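Long-range contacts in uncharacterized protein (Bacteroides ovatus, PDB 5CAG), which probably serves as the anchoring subunit of a fimbrium, as a predicted outer-membrane lipoprotein of the FimB/Mfa2 family: residues Val71-Tyr76 with Trp138-Val143; Leu117-Ile122 with Tyr173-Gly178. All coordinates share one frame; numbering follows the deposited sequence.

Interaction 1. Residues Val71-Tyr76 with Trp138-Val143; sequences VVVYNY and WKLESV
Valines on one strand and an indole and an isobutyl group on another meet here over the strand between them, a worked example of how beta-sheet neighbours once removed still share a hydrophobic face. Val73 is the pivot, since its two methyls serve different partners. With CG1 anti to the backbone N (chi1 -170°), CG2 is left beside that nitrogen and leans on the six-membered ring of Trp138, 3.5 Å from CZ3. CG1 goes the other way, to Leu140, where Val73 CG1 and Leu140 CD1 lie 4.0 Å apart.

The indole hangs from a CG that stands anti to its own carbonyl carbon; chi1 -65° with chi2 -24° turns the benzo end of the ring across to the valines. Val73 crosses it obliquely; Val71, two residues back along the strand, crosses it at about a right angle and sets its CG1 3.8 Å from Trp138 CH2. Leu140 meets Val73 at a right angle too, and it straddles its target: while CD1 packs on the valine methyl, the other branch, CD2, comes to rest 3.7 Å from Val73 O. Side chain to side chain the grip is apolar, with one methyl also resting on a backbone oxygen; all the touching residues are buried.

Strand 118-127 pairs antiparallel with both 67-75 and 134-154, and the sheet curls so sharply there that Val73 and Leu140 come within 7.6 Å, CA to CA, and their side chains meet directly on the inner side of the bend. Leu120 of 118-127 touches both Trp138 and Leu140. Ile22 and Leu24 of strand 20-25, the parallel neighbour of 134-154, add to the packing round the indole, while Phe41 and Val37 of strand 36-43 do so beside Val71 and Val73.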
loop_
_atom_site.group_PDB
_atom_site.type_symbol
_atom_site.label_atom_id
_atom_site.label_comp_id
_atom_site.label_asym_id
_atom_site.label_seq_id
_atom_site.Cartn_x
_atom_site.Cartn_y
_atom_site.Cartn_z
ATOM N N VAL A 71 5.392 -5.689 17.362
ATOM C CA VAL A 71 6.251 -4.655 16.769
ATOM C C VAL A 71 5.810 -4.293 15.345
ATOM O O VAL A 71 5.314 -5.164 14.614
ATOM C CB VAL A 71 7.751 -5.091 16.787
ATOM C CG1 VAL A 71 8.672 -3.976 16.301
ATOM C CG2 VAL A 71 8.179 -5.556 18.168
ATOM N N VAL A 72 6.020 -3.020 14.951
ATOM C CA VAL A 72 5.780 -2.544 13.584
ATOM C C VAL A 72 6.974 -1.693 13.139
ATOM O O VAL A 72 7.516 -0.916 13.929
ATOM C CB VAL A 72 4.443 -1.796 13.298
ATOM C CG1 VAL A 72 3.233 -2.687 13.484
ATOM C CG2 VAL A 72 4.317 -0.520 14.108
ATOM N N VAL A 73 7.399 -1.865 11.885
ATOM C CA VAL A 73 8.473 -1.075 11.293
ATOM C C VAL A 73 8.030 -0.703 9.907
ATOM O O VAL A 73 7.772 -1.600 9.088
ATOM C CB VAL A 73 9.861 -1.750 11.252
ATOM C CG1 VAL A 73 10.922 -0.739 10.833
ATOM C CG2 VAL A 73 10.220 -2.384 12.583
ATOM N N TYR A 74 7.929 0.593 9.628
ATOM C CA TYR A 74 7.535 1.016 8.298
ATOM C C TYR A 74 8.319 2.280 7.919
ATOM O O TYR A 74 8.860 2.944 8.803
ATOM C CB TYR A 74 6.014 1.213 8.225
ATOM C CG TYR A 74 5.496 2.363 9.064
ATOM C CD1 TYR A 74 5.436 3.654 8.552
ATOM C CD2 TYR A 74 5.039 2.155 10.363
ATOM C CE1 TYR A 74 4.961 4.715 9.319
ATOM C CE2 TYR A 74 4.576 3.219 11.151
ATOM C CZ TYR A 74 4.543 4.500 10.623
ATOM O OH TYR A 74 4.079 5.565 11.361
ATOM N N ASN A 75 8.408 2.592 6.618
ATOM C CA ASN A 75 9.100 3.792 6.161
ATOM C C ASN A 75 8.165 5.000 6.327
ATOM O O ASN A 75 6.995 4.976 5.915
ATOM C CB ASN A 75 9.590 3.630 4.737
ATOM C CG ASN A 75 8.527 3.289 3.731
ATOM O OD1 ASN A 75 7.811 2.278 3.839
ATOM N ND2 ASN A 75 8.439 4.125 2.710
ATOM N N TYR A 76 8.679 6.055 6.963
ATOM C CA TYR A 76 7.829 7.187 7.281
ATOM C C TYR A 76 7.590 8.126 6.139
ATOM O O TYR A 76 6.442 8.539 5.993
ATOM C CB TYR A 76 8.306 7.989 8.512
ATOM C CG TYR A 76 9.749 8.445 8.535
ATOM C CD1 TYR A 76 10.141 9.607 7.884
ATOM C CD2 TYR A 76 10.690 7.799 9.329
ATOM C CE1 TYR A 76 11.458 10.059 7.932
ATOM C CE2 TYR A 76 11.997 8.273 9.432
ATOM C CZ TYR A 76 12.383 9.397 8.715
ATOM O OH TYR A 76 13.672 9.878 8.787
ATOM N N TRP A 138 16.738 -7.276 10.998
ATOM C CA TRP A 138 15.486 -7.213 10.271
ATOM C C TRP A 138 15.687 -6.806 8.842
ATOM O O TRP A 138 16.717 -6.251 8.483
ATOM C CB TRP A 138 14.522 -6.228 10.968
ATOM C CG TRP A 138 14.071 -6.636 12.347
ATOM C CD1 TRP A 138 14.033 -7.901 12.853
ATOM C CD2 TRP A 138 13.469 -5.794 13.337
ATOM N NE1 TRP A 138 13.486 -7.892 14.110
ATOM C CE2 TRP A 138 13.120 -6.614 14.432
ATOM C CE3 TRP A 138 13.190 -4.420 13.412
ATOM C CZ2 TRP A 138 12.525 -6.107 15.597
ATOM C CZ3 TRP A 138 12.628 -3.912 14.583
ATOM C CH2 TRP A 138 12.284 -4.755 15.648
ATOM N N LYS A 139 14.693 -7.142 8.026
ATOM C CA LYS A 139 14.530 -6.871 6.595
ATOM C C LYS A 139 13.082 -6.465 6.433
ATOM O O LYS A 139 12.225 -7.023 7.129
ATOM C CB LYS A 139 14.872 -8.118 5.767
ATOM C CG LYS A 139 14.814 -7.894 4.273
ATOM C CD LYS A 139 15.524 -8.956 3.449
ATOM C CE LYS A 139 16.931 -8.572 3.044
ATOM N NZ LYS A 139 17.641 -9.706 2.370
ATOM N N LEU A 140 12.787 -5.454 5.618
ATOM C CA LEU A 140 11.389 -5.067 5.532
ATOM C C LEU A 140 10.771 -5.645 4.292
ATOM O O LEU A 140 11.496 -6.117 3.417
ATOM C CB LEU A 140 11.267 -3.559 5.587
ATOM C CG LEU A 140 10.848 -2.992 6.923
ATOM C CD1 LEU A 140 11.820 -3.369 8.020
ATOM C CD2 LEU A 140 10.745 -1.504 6.842
ATOM N N GLU A 141 9.445 -5.682 4.225
ATOM C CA GLU A 141 8.789 -6.281 3.067
ATOM C C GLU A 141 8.032 -5.230 2.242
ATOM O O GLU A 141 7.309 -4.417 2.819
ATOM C CB GLU A 141 7.847 -7.408 3.530
ATOM C CG GLU A 141 6.787 -7.808 2.521
ATOM C CD GLU A 141 5.744 -8.791 2.998
ATOM O OE1 GLU A 141 5.511 -8.910 4.226
ATOM O OE2 GLU A 141 5.096 -9.390 2.113
ATOM N N SER A 142 8.172 -5.266 0.886
ATOM C CA SER A 142 7.421 -4.347 0.050
ATOM C C SER A 142 5.993 -4.825 0.001
ATOM O O SER A 142 5.735 -5.909 -0.510
ATOM C CB SER A 142 8.015 -4.214 -1.340
ATOM O OG SER A 142 7.304 -3.161 -1.977
ATOM N N VAL A 143 5.073 -4.062 0.611
ATOM C CA VAL A 143 3.661 -4.447 0.675
ATOM C C VAL A 143 2.818 -3.755 -0.416
ATOM O O VAL A 143 1.597 -3.821 -0.373
ATOM C CB VAL A 143 3.099 -4.181 2.077
ATOM C CG1 VAL A 143 3.760 -5.092 3.098
ATOM C CG2 VAL A 143 3.271 -2.720 2.466
#

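Interaction 2. Residues Leu117-Ile122 with Tyr173-Gly178; sequences LYVLNI and YCIGKG. With SO4 (sulfate ion), chain D.
Asn121 illustrates how a buried amide can be built into the join between a strand and a turn. Its CB already lies over the bend, 3.3 Å from Ile175 O. From there chi1 of 69° places CG in the crowded position between the backbone N and the carbonyl carbon, with CG 3.2 Å from that same Ile175 O. The amide then divides. ND2 comes 3.2 Å from Gly176 O, and a hydrogen bond joins it to the hydroxyl of Tyr89, whereas OD1 lies 4.0 Å from Gly178 CA and accepts a hydrogen bond from the ammonium of Lys209.

Two residues earlier, on the same side of the strand, Val119 carries the apolar half. Its CG1, anti to the backbone N, packs 3.7 Å from Ile175 CG2 and also meets the edge of the Tyr173 ring, near the ring plane at CE2, tip to tip. Tyr118 belongs elsewhere: its hydroxyl makes a weak bond to a sulfate ion, probably from the crystallisation liquor, that Thr30 and Lys146 also bind.

The helical angles of 175-177 bring Gly178 N back to a weak bond with Cys174 O, and Gly178, with positive phi, then leads the chain out toward strand 179-181. This is a tight connection between the antiparallel strands 172-174 and 179-181, packed on the face of strand 118-127 in an all-beta domain whose sequence family belongs to the transthyretin clan.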
loop_
_atom_site.group_PDB
_atom_site.type_symbol
_atom_site.label_atom_id
_atom_site.label_comp_id
_atom_site.label_asym_id
_atom_site.label_seq_id
_atom_site.Cartn_x
_atom_site.Cartn_y
_atom_site.Cartn_z
ATOM N N LEU A 117 5.695 1.289 0.163
ATOM C CA LEU A 117 5.620 1.046 1.612
ATOM C C LEU A 117 6.306 -0.277 1.920
ATOM O O LEU A 117 6.118 -1.266 1.186
ATOM C CB LEU A 117 4.180 1.063 2.145
ATOM C CG LEU A 117 3.990 0.963 3.642
ATOM C CD1 LEU A 117 4.408 2.249 4.380
ATOM C CD2 LEU A 117 2.595 0.648 3.937
ATOM N N TYR A 118 7.172 -0.246 2.957
ATOM C CA TYR A 118 7.950 -1.382 3.432
ATOM C C TYR A 118 7.555 -1.649 4.855
ATOM O O TYR A 118 7.565 -0.735 5.674
ATOM C CB TYR A 118 9.450 -1.135 3.289
ATOM C CG TYR A 118 9.836 -0.701 1.898
ATOM C CD1 TYR A 118 9.954 -1.624 0.862
ATOM C CD2 TYR A 118 10.049 0.641 1.605
ATOM C CE1 TYR A 118 10.295 -1.218 -0.430
ATOM C CE2 TYR A 118 10.366 1.060 0.314
ATOM C CZ TYR A 118 10.492 0.131 -0.700
ATOM O OH TYR A 118 10.828 0.591 -1.954
ATOM N N VAL A 119 7.076 -2.853 5.131
ATOM C CA VAL A 119 6.567 -3.165 6.454
ATOM C C VAL A 119 7.195 -4.440 7.001
ATOM O O VAL A 119 7.499 -5.377 6.256
ATOM C CB VAL A 119 5.004 -3.266 6.422
ATOM C CG1 VAL A 119 4.420 -3.892 7.695
ATOM C CG2 VAL A 119 4.371 -1.908 6.183
ATOM N N LEU A 120 7.368 -4.441 8.329
ATOM C CA LEU A 120 7.693 -5.573 9.173
ATOM C C LEU A 120 6.728 -5.541 10.348
ATOM O O LEU A 120 6.598 -4.496 11.001
ATOM C CB LEU A 120 9.147 -5.614 9.650
ATOM C CG LEU A 120 9.406 -6.639 10.765
ATOM C CD1 LEU A 120 9.311 -8.055 10.249
ATOM C CD2 LEU A 120 10.711 -6.401 11.437
ATOM N N ASN A 121 6.014 -6.649 10.588
ATOM C CA ASN A 121 5.123 -6.712 11.743
ATOM C C ASN A 121 5.264 -8.073 12.419
ATOM O O ASN A 121 5.119 -9.121 11.768
ATOM C CB ASN A 121 3.674 -6.377 11.412
ATOM C CG ASN A 121 2.962 -7.379 10.565
ATOM O OD1 ASN A 121 3.158 -7.460 9.341
ATOM N ND2 ASN A 121 2.087 -8.130 11.206
ATOM N N ILE A 122 5.661 -8.037 13.710
ATOM C CA ILE A 122 5.861 -9.211 14.564
ATOM C C ILE A 122 4.722 -9.199 15.568
ATOM O O ILE A 122 4.571 -8.192 16.269
ATOM C CB ILE A 122 7.253 -9.171 15.248
ATOM C CG1 ILE A 122 8.389 -9.053 14.225
ATOM C CG2 ILE A 122 7.442 -10.374 16.158
ATOM C CD1 ILE A 122 9.656 -8.414 14.763
ATOM N N TYR A 173 -3.834 -0.846 4.024
ATOM C CA TYR A 173 -3.071 -1.971 4.533
ATOM C C TYR A 173 -3.003 -1.854 6.047
ATOM O O TYR A 173 -2.578 -0.819 6.563
ATOM C CB TYR A 173 -1.680 -2.055 3.870
ATOM C CG TYR A 173 -0.844 -3.248 4.288
ATOM C CD1 TYR A 173 -1.034 -4.506 3.705
ATOM C CD2 TYR A 173 0.163 -3.117 5.238
ATOM C CE1 TYR A 173 -0.250 -5.604 4.075
ATOM C CE2 TYR A 173 0.946 -4.209 5.621
ATOM C CZ TYR A 173 0.741 -5.453 5.037
ATOM O OH TYR A 173 1.519 -6.514 5.474
ATOM N N CYS A 174 -3.524 -2.886 6.754
ATOM C CA CYS A 174 -3.494 -2.971 8.205
ATOM C C CYS A 174 -2.139 -3.481 8.532
ATOM O O CYS A 174 -1.850 -4.647 8.253
ATOM C CB CYS A 174 -4.599 -3.881 8.728
ATOM S SG CYS A 174 -6.238 -3.105 8.777
ATOM N N ILE A 175 -1.253 -2.570 8.971
ATOM C CA ILE A 175 0.153 -2.864 9.253
ATOM C C ILE A 175 0.277 -3.924 10.358
ATOM O O ILE A 175 0.985 -4.897 10.160
ATOM C CB ILE A 175 0.936 -1.568 9.571
ATOM C CG1 ILE A 175 1.000 -0.663 8.323
ATOM C CG2 ILE A 175 2.339 -1.889 10.076
ATOM C CD1 ILE A 175 1.309 0.743 8.566
ATOM N N GLY A 176 -0.437 -3.768 11.462
ATOM C CA GLY A 176 -0.398 -4.758 12.529
ATOM C C GLY A 176 -1.031 -6.094 12.169
ATOM O O GLY A 176 -0.570 -7.145 12.630
ATOM N N LYS A 177 -2.100 -6.066 11.348
ATOM C CA LYS A 177 -2.841 -7.265 10.950
ATOM C C LYS A 177 -2.127 -8.003 9.800
ATOM O O LYS A 177 -2.349 -9.208 9.629
ATOM C CB LYS A 177 -4.309 -6.927 10.566
ATOM C CG LYS A 177 -5.230 -6.333 11.681
ATOM C CD LYS A 177 -5.730 -7.361 12.755
ATOM C CE LYS A 177 -6.831 -8.326 12.317
ATOM N NZ LYS A 177 -7.049 -9.441 13.292
ATOM N N GLY A 178 -1.275 -7.287 9.052
ATOM C CA GLY A 178 -0.513 -7.825 7.920
ATOM C C GLY A 178 -1.382 -8.208 6.736
ATOM O O GLY A 178 -1.081 -9.155 6.005
HETATM S S SO4 D . 11.655 -0.283 -6.016
HETATM O O1 SO4 D . 11.224 1.112 -6.169
HETATM O O2 SO4 D . 13.108 -0.354 -5.916
HETATM O O3 SO4 D . 11.040 -0.853 -4.811
HETATM O O4 SO4 D . 11.244 -1.056 -7.185
#

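Overall arrangement
Strand 118-127 is what interactions 1 and 2 have in common. In interaction 1 it is the strand in between, pairing with both 71-76 and 138-143; in interaction 2 it is itself a partner, and its opposite face meets the turn after strand 172-174. Their centres lie 7 Å apart, joined by Asn75 OD1 to Tyr118 N at 2.7 Å and by Val119 N to Glu141 O at 2.8 Å, both probable hydrogen bonds. Both contacts are buried, but interaction 1 is aliphatic and aromatic packing within the larger strand system, whereas interaction 2 brings in the smaller four-stranded sheet, mixes apolar packing with a buried amide, and ends at the backbone of the exposed Lys177, whose side chain points away.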